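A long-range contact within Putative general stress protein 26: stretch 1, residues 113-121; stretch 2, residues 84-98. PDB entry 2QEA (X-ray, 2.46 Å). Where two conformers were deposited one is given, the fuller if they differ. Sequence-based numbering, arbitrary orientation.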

ATOM      1  N   ASP A 113      18.452   0.734 -21.195  1.00 53.92           N
ATOM      2  CA  ASP A 113      17.845   0.075 -20.027  1.00 53.57           C
ATOM      3  C   ASP A 113      16.404   0.510 -19.712  1.00 52.39           C
ATOM      4  O   ASP A 113      15.737  -0.183 -18.949  1.00 52.21           O
ATOM      5  CB  ASP A 113      18.721   0.272 -18.775  1.00 54.04           C
ATOM      6  CG  ASP A 113      20.140  -0.285 -18.938  1.00 56.25           C
ATOM      7  OD1 ASP A 113      20.439  -0.945 -19.961  1.00 59.70           O
ATOM      8  OD2 ASP A 113      20.967  -0.052 -18.029  1.00 58.32           O
ATOM      9  N   VAL A 114      15.930   1.630 -20.273  1.00 51.50           N
ATOM     10  CA  VAL A 114      14.563   2.129 -20.005  1.00 50.96           C
ATOM     11  C   VAL A 114      13.489   1.180 -20.555  1.00 50.48           C
ATOM     12  O   VAL A 114      13.632   0.648 -21.656  1.00 50.42           O
ATOM     13  CB  VAL A 114      14.349   3.581 -20.539  1.00 50.74           C
ATOM     14  CG1 VAL A 114      12.880   4.009 -20.479  1.00 50.71           C
ATOM     15  CG2 VAL A 114      15.182   4.548 -19.741  1.00 50.83           C
ATOM     16  N   CYS A 115      12.435   0.981 -19.758  1.00 50.59           N
ATOM     17  CA  CYS A 115      11.313   0.096 -20.076  1.00 49.89           C
ATOM     18  C   CYS A 115      10.002   0.670 -19.521  1.00 49.02           C
ATOM     19  O   CYS A 115       9.844   0.768 -18.300  1.00 50.09           O
ATOM     20  CB  CYS A 115      11.581  -1.285 -19.471  1.00 49.63           C
ATOM     21  SG  CYS A 115      10.240  -2.465 -19.613  1.00 52.53           S
ATOM     22  N   LEU A 116       9.084   1.051 -20.413  1.00 47.60           N
ATOM     23  CA  LEU A 116       7.773   1.594 -20.030  1.00 46.84           C
ATOM     24  C   LEU A 116       6.794   0.431 -19.845  1.00 46.41           C
ATOM     25  O   LEU A 116       6.604  -0.362 -20.772  1.00 46.24           O
ATOM     26  CB  LEU A 116       7.248   2.558 -21.106  1.00 46.56           C
ATOM     27  CG  LEU A 116       5.909   3.280 -20.889  1.00 47.20           C
ATOM     28  CD1 LEU A 116       5.940   4.166 -19.650  1.00 46.39           C
ATOM     29  CD2 LEU A 116       5.549   4.108 -22.115  1.00 46.91           C
ATOM     30  N   LEU A 117       6.201   0.332 -18.650  1.00 46.09           N
ATOM     31  CA  LEU A 117       5.199  -0.690 -18.318  1.00 45.84           C
ATOM     32  C   LEU A 117       3.813  -0.039 -18.214  1.00 45.68           C
ATOM     33  O   LEU A 117       3.689   1.070 -17.687  1.00 45.57           O
ATOM     34  CB  LEU A 117       5.543  -1.401 -17.007  1.00 45.56           C
ATOM     35  CG  LEU A 117       6.838  -2.219 -16.935  1.00 45.77           C
ATOM     36  CD1 LEU A 117       6.979  -2.827 -15.551  1.00 42.47           C
ATOM     37  CD2 LEU A 117       6.889  -3.315 -18.000  1.00 44.15           C
ATOM     38  N   LYS A 118       2.792  -0.739 -18.722  1.00 45.04           N
ATOM     39  CA  LYS A 118       1.398  -0.277 -18.734  1.00 44.63           C
ATOM     40  C   LYS A 118       0.534  -1.284 -17.972  1.00 44.66           C
ATOM     41  O   LYS A 118       0.456  -2.453 -18.367  1.00 44.52           O
ATOM     42  CB  LYS A 118       0.908  -0.159 -20.185  1.00 44.54           C
ATOM     43  CG  LYS A 118      -0.522   0.375 -20.369  1.00 44.53           C
ATOM     44  CD  LYS A 118      -0.935   0.371 -21.839  1.00 44.82           C
ATOM     45  CE  LYS A 118      -2.341   0.929 -22.028  1.00 44.44           C
ATOM     46  NZ  LYS A 118      -2.758   0.967 -23.455  1.00 42.71           N
ATOM     47  N   PHE A 119      -0.095  -0.825 -16.886  1.00 44.62           N
ATOM     48  CA  PHE A 119      -1.003  -1.637 -16.072  1.00 44.62           C
ATOM     49  C   PHE A 119      -2.431  -1.166 -16.344  1.00 44.48           C
ATOM     50  O   PHE A 119      -2.765  -0.019 -16.039  1.00 45.17           O
ATOM     51  CB  PHE A 119      -0.681  -1.508 -14.580  1.00 44.70           C
ATOM     52  CG  PHE A 119      -1.591  -2.318 -13.694  1.00 45.58           C
ATOM     53  CD1 PHE A 119      -1.330  -3.669 -13.459  1.00 45.49           C
ATOM     54  CD2 PHE A 119      -2.726  -1.738 -13.108  1.00 45.81           C
ATOM     55  CE1 PHE A 119      -2.183  -4.431 -12.649  1.00 46.33           C
ATOM     56  CE2 PHE A 119      -3.585  -2.490 -12.296  1.00 43.76           C
ATOM     57  CZ  PHE A 119      -3.314  -3.840 -12.063  1.00 45.78           C
ATOM     58  N   THR A 120      -3.254  -2.047 -16.914  1.00 43.91           N
ATOM     59  CA  THR A 120      -4.661  -1.757 -17.201  1.00 43.47           C
ATOM     60  C   THR A 120      -5.484  -2.439 -16.104  1.00 44.16           C
ATOM     61  O   THR A 120      -5.489  -3.670 -16.043  1.00 44.42           O
ATOM     62  CB  THR A 120      -5.090  -2.301 -18.589  1.00 42.80           C
ATOM     63  OG1 THR A 120      -4.285  -1.705 -19.614  1.00 41.15           O
ATOM     64  CG2 THR A 120      -6.560  -1.992 -18.863  1.00 39.26           C
ATOM     65  N   PRO A 121      -6.137  -1.659 -15.204  1.00 45.04           N
ATOM     66  CA  PRO A 121      -6.984  -2.304 -14.197  1.00 44.85           C
ATOM     67  C   PRO A 121      -8.248  -2.932 -14.803  1.00 45.32           C
ATOM     68  O   PRO A 121      -8.865  -2.341 -15.698  1.00 44.50           O
ATOM     69  CB  PRO A 121      -7.359  -1.149 -13.251  1.00 44.84           C
ATOM     70  CG  PRO A 121      -6.389  -0.077 -13.537  1.00 45.37           C
ATOM     71  CD  PRO A 121      -6.120  -0.199 -14.995  1.00 45.65           C
TER
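Stretch 2 (84-98) LERSTDREALDEFWS

An edge shared by two antiparallel strands satisfies backbone polar groups in alternation, and this pair illustrates the rule. The strand through L84, E85 and R86 runs antiparallel to strand 114-121 with 139° between their directions, the axes approaching to 4.6 Å. Around the hydrogen-bonded pair K118 and E85, both exchanges are made: K118 N donates to E85 O at 2.9 Å, nearly straight, and E85 N donates to K118 O at 3.1 Å, more bent. The same acceptors also receive CA-H groups, L117 CA lying 3.4 Å from E85 O and L84 CA 3.5 Å from K118 O. Two residues along, past the non-hydrogen-bonded pair L117 and R86, S87 N donates to L116 O at 3.0 Å.

Beyond S87 the chain turns into helix 90-95, whose axis passes 9.6 Å from that of strand 114-121, at 102° between their directions. Its first turn is capped weakly, E91 N donating to D89 OD1 at 3.3 Å, while D89 O accepts from L93 N at 3.1 Å. L116, t at chi1, reaches this turn: its CD2 lies 4.0 Å from both A92 CB and L93 CB. V114 CG2 continues the apolar contact, 3.8 Å from W97 CH2. On the sheet face of L117 and F119, L84 CD1 packs 4.0 Å from L117 CB and 4.1 Å from F119 CB. C115 SG sits over one face of the R86 guanidinium, 3.4 Å from R86 NH1.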

ATOM      1  N   LEU A  84      -0.474  -6.385 -16.831  1.00 47.89           N
ATOM      2  CA  LEU A  84       0.788  -5.640 -16.971  1.00 47.73           C
ATOM      3  C   LEU A  84       1.432  -6.048 -18.300  1.00 48.07           C
ATOM      4  O   LEU A  84       1.405  -7.226 -18.667  1.00 47.66           O
ATOM      5  CB  LEU A  84       1.738  -5.941 -15.807  1.00 47.34           C
ATOM      6  CG  LEU A  84       3.016  -5.102 -15.687  1.00 47.51           C
ATOM      7  CD1 LEU A  84       2.690  -3.638 -15.417  1.00 44.45           C
ATOM      8  CD2 LEU A  84       3.909  -5.650 -14.582  1.00 46.96           C
ATOM      9  N   GLU A  85       2.013  -5.074 -19.004  1.00 48.54           N
ATOM     10  CA  GLU A  85       2.660  -5.313 -20.302  1.00 48.83           C
ATOM     11  C   GLU A  85       3.678  -4.241 -20.682  1.00 49.08           C
ATOM     12  O   GLU A  85       3.678  -3.150 -20.106  1.00 48.62           O
ATOM     13  CB  GLU A  85       1.595  -5.384 -21.410  1.00 48.56           C
ATOM     14  CG  GLU A  85       0.736  -4.118 -21.561  1.00 49.61           C
ATOM     15  CD  GLU A  85      -0.337  -4.247 -22.628  1.00 49.44           C
ATOM     16  OE1 GLU A  85      -0.011  -4.640 -23.769  1.00 50.88           O
ATOM     17  OE2 GLU A  85      -1.505  -3.918 -22.334  1.00 50.95           O
ATOM     18  N   ARG A  86       4.525  -4.581 -21.659  1.00 49.61           N
ATOM     19  CA  ARG A  86       5.524  -3.680 -22.241  0.50 49.76           C
ATOM     20  C   ARG A  86       4.766  -2.659 -23.102  1.00 49.70           C
ATOM     21  O   ARG A  86       3.757  -3.020 -23.716  1.00 49.77           O
ATOM     22  CB  ARG A  86       6.467  -4.477 -23.169  0.50 50.21           C
ATOM     23  CG  ARG A  86       7.888  -3.942 -23.341  0.50 51.06           C
ATOM     24  CD  ARG A  86       8.813  -4.459 -22.240  0.50 52.10           C
ATOM     25  NE  ARG A  86      10.228  -4.392 -22.615  0.50 52.47           N
ATOM     26  CZ  ARG A  86      11.244  -4.927 -21.925  0.50 51.07           C
ATOM     27  NH1 ARG A  86      11.044  -5.578 -20.773  0.50 50.58           N
ATOM     28  NH2 ARG A  86      12.486  -4.808 -22.392  0.50 50.93           N
ATOM     29  N   SER A  87       5.268  -1.430 -23.182  1.00 49.88           N
ATOM     30  CA  SER A  87       4.685  -0.400 -24.042  1.00 49.56           C
ATOM     31  C   SER A  87       5.806   0.295 -24.808  1.00 50.17           C
ATOM     32  O   SER A  87       6.803   0.700 -24.204  1.00 50.57           O
ATOM     33  CB  SER A  87       3.893   0.621 -23.234  1.00 49.23           C
ATOM     34  OG  SER A  87       3.247   1.535 -24.104  1.00 47.38           O
ATOM     35  N   THR A  88       5.637   0.401 -26.129  1.00 50.73           N
ATOM     36  CA  THR A  88       6.567   1.111 -27.019  1.00 50.90           C
ATOM     37  C   THR A  88       5.925   2.442 -27.475  1.00 51.28           C
ATOM     38  O   THR A  88       6.211   2.933 -28.570  1.00 51.42           O
ATOM     39  CB  THR A  88       6.942   0.227 -28.236  1.00 50.96           C
ATOM     40  OG1 THR A  88       5.767  -0.055 -29.009  1.00 50.71           O
ATOM     41  CG2 THR A  88       7.576  -1.085 -27.779  1.00 49.69           C
ATOM     42  N   ASP A  89       5.085   3.027 -26.612  1.00 51.73           N
ATOM     43  CA  ASP A  89       4.357   4.261 -26.891  1.00 51.93           C
ATOM     44  C   ASP A  89       5.263   5.425 -26.481  1.00 51.93           C
ATOM     45  O   ASP A  89       5.413   5.712 -25.288  1.00 52.19           O
ATOM     46  CB  ASP A  89       3.019   4.260 -26.112  1.00 52.14           C
ATOM     47  CG  ASP A  89       2.111   5.456 -26.438  1.00 53.35           C
ATOM     48  OD1 ASP A  89       2.390   6.240 -27.373  1.00 56.95           O
ATOM     49  OD2 ASP A  89       1.083   5.599 -25.741  1.00 52.93           O
ATOM     50  N   ARG A  90       5.881   6.067 -27.477  1.00 52.00           N
ATOM     51  CA  ARG A  90       6.765   7.228 -27.259  1.00 51.74           C
ATOM     52  C   ARG A  90       6.034   8.461 -26.698  1.00 51.89           C
ATOM     53  O   ARG A  90       6.657   9.279 -26.016  1.00 51.52           O
ATOM     54  CB  ARG A  90       7.499   7.605 -28.551  1.00 51.50           C
ATOM     55  N   GLU A  91       4.731   8.581 -26.983  1.00 52.46           N
ATOM     56  CA  GLU A  91       3.888   9.685 -26.481  1.00 52.95           C
ATOM     57  C   GLU A  91       3.719   9.575 -24.964  1.00 52.34           C
ATOM     58  O   GLU A  91       3.871  10.567 -24.249  1.00 52.74           O
ATOM     59  CB  GLU A  91       2.494   9.690 -27.139  1.00 53.65           C
ATOM     60  CG  GLU A  91       2.467   9.822 -28.680  1.00 55.77           C
ATOM     61  CD  GLU A  91       3.031  11.138 -29.212  1.00 59.58           C
ATOM     62  OE1 GLU A  91       3.095  12.137 -28.459  1.00 63.75           O
ATOM     63  OE2 GLU A  91       3.399  11.176 -30.407  1.00 59.76           O
ATOM     64  N   ALA A  92       3.399   8.368 -24.493  1.00 51.85           N
ATOM     65  CA  ALA A  92       3.246   8.080 -23.057  1.00 51.48           C
ATOM     66  C   ALA A  92       4.577   8.188 -22.304  1.00 50.79           C
ATOM     67  O   ALA A  92       4.610   8.722 -21.194  1.00 50.31           O
ATOM     68  CB  ALA A  92       2.628   6.695 -22.843  1.00 51.74           C
ATOM     69  N   LEU A  93       5.656   7.683 -22.914  1.00 50.45           N
ATOM     70  CA  LEU A  93       7.018   7.745 -22.342  1.00 50.20           C
ATOM     71  C   LEU A  93       7.453   9.185 -22.053  1.00 50.07           C
ATOM     72  O   LEU A  93       7.912   9.474 -20.953  1.00 49.59           O
ATOM     73  CB  LEU A  93       8.035   7.070 -23.280  1.00 50.18           C
ATOM     74  CG  LEU A  93       9.519   6.997 -22.882  1.00 50.26           C
ATOM     75  CD1 LEU A  93       9.712   6.329 -21.527  1.00 48.85           C
ATOM     76  CD2 LEU A  93      10.310   6.261 -23.955  1.00 49.97           C
ATOM     77  N   ASP A  94       7.269  10.070 -23.033  1.00 50.80           N
ATOM     78  CA  ASP A  94       7.638  11.494 -22.914  1.00 51.47           C
ATOM     79  C   ASP A  94       6.740  12.284 -21.938  1.00 51.67           C
ATOM     80  O   ASP A  94       7.226  13.198 -21.262  1.00 51.63           O
ATOM     81  CB  ASP A  94       7.639  12.161 -24.307  1.00 51.59           C
ATOM     82  CG  ASP A  94       8.234  13.576 -24.308  1.00 53.23           C
ATOM     83  OD1 ASP A  94       9.114  13.889 -23.476  1.00 56.08           O
ATOM     84  OD2 ASP A  94       7.830  14.376 -25.178  1.00 55.43           O
ATOM     85  N   GLU A  95       5.450  11.941 -21.878  1.00 51.89           N
ATOM     86  CA  GLU A  95       4.487  12.612 -20.980  1.00 52.31           C
ATOM     87  C   GLU A  95       4.784  12.350 -19.497  1.00 51.90           C
ATOM     88  O   GLU A  95       4.741  13.280 -18.688  1.00 51.73           O
ATOM     89  CB  GLU A  95       3.046  12.166 -21.290  1.00 52.65           C
ATOM     90  CG  GLU A  95       1.929  12.926 -20.525  1.00 52.81           C
ATOM     91  CD  GLU A  95       0.552  12.284 -20.670  1.00 53.71           C
ATOM     92  OE1 GLU A  95       0.298  11.591 -21.679  1.00 57.06           O
ATOM     93  OE2 GLU A  95      -0.283  12.481 -19.762  1.00 56.47           O
ATOM     94  N   PHE A  96       5.072  11.090 -19.161  1.00 51.74           N
ATOM     95  CA  PHE A  96       5.340  10.666 -17.772  1.00 51.55           C
ATOM     96  C   PHE A  96       6.818  10.657 -17.331  1.00 51.41           C
ATOM     97  O   PHE A  96       7.120  10.218 -16.215  1.00 51.47           O
ATOM     98  CB  PHE A  96       4.677   9.303 -17.524  1.00 51.37           C
ATOM     99  CG  PHE A  96       3.190   9.311 -17.776  1.00 51.32           C
ATOM    100  CD1 PHE A  96       2.354  10.166 -17.043  1.00 51.12           C
ATOM    101  CD2 PHE A  96       2.616   8.478 -18.742  1.00 52.24           C
ATOM    102  CE1 PHE A  96       0.971  10.200 -17.274  1.00 52.17           C
ATOM    103  CE2 PHE A  96       1.230   8.500 -18.985  1.00 52.85           C
ATOM    104  CZ  PHE A  96       0.404   9.359 -18.245  1.00 53.19           C
ATOM    105  N   TRP A  97       7.721  11.167 -18.177  1.00 50.91           N
ATOM    106  CA  TRP A  97       9.150  11.249 -17.849  1.00 50.62           C
ATOM    107  C   TRP A  97       9.371  12.439 -16.905  1.00 51.05           C
ATOM    108  O   TRP A  97       8.762  13.499 -17.093  1.00 51.62           O
ATOM    109  CB  TRP A  97       9.992  11.406 -19.119  1.00 49.95           C
ATOM    110  CG  TRP A  97      11.446  11.216 -18.896  1.00 49.77           C
ATOM    111  CD1 TRP A  97      12.382  12.190 -18.749  1.00 48.77           C
ATOM    112  CD2 TRP A  97      12.137   9.966 -18.778  1.00 50.00           C
ATOM    113  NE1 TRP A  97      13.619  11.632 -18.559  1.00 49.11           N
ATOM    114  CE2 TRP A  97      13.503  10.267 -18.572  1.00 49.26           C
ATOM    115  CE3 TRP A  97      11.739   8.618 -18.838  1.00 49.55           C
ATOM    116  CZ2 TRP A  97      14.484   9.268 -18.411  1.00 49.00           C
ATOM    117  CZ3 TRP A  97      12.717   7.615 -18.682  1.00 49.08           C
ATOM    118  CH2 TRP A  97      14.074   7.953 -18.466  1.00 48.59           C
ATOM    119  N   SER A  98      10.248  12.256 -15.913  1.00 51.01           N
ATOM    120  CA  SER A  98      10.543  13.278 -14.892  1.00 50.45           C
ATOM    121  C   SER A  98      12.038  13.409 -14.575  1.00 50.21           C
ATOM    122  O   SER A  98      12.863  12.645 -15.089  1.00 50.18           O
ATOM    123  CB  SER A  98       9.776  12.937 -13.607  1.00 50.52           C
ATOM    124  OG  SER A  98      10.188  11.689 -13.073  1.00 50.24           O
TER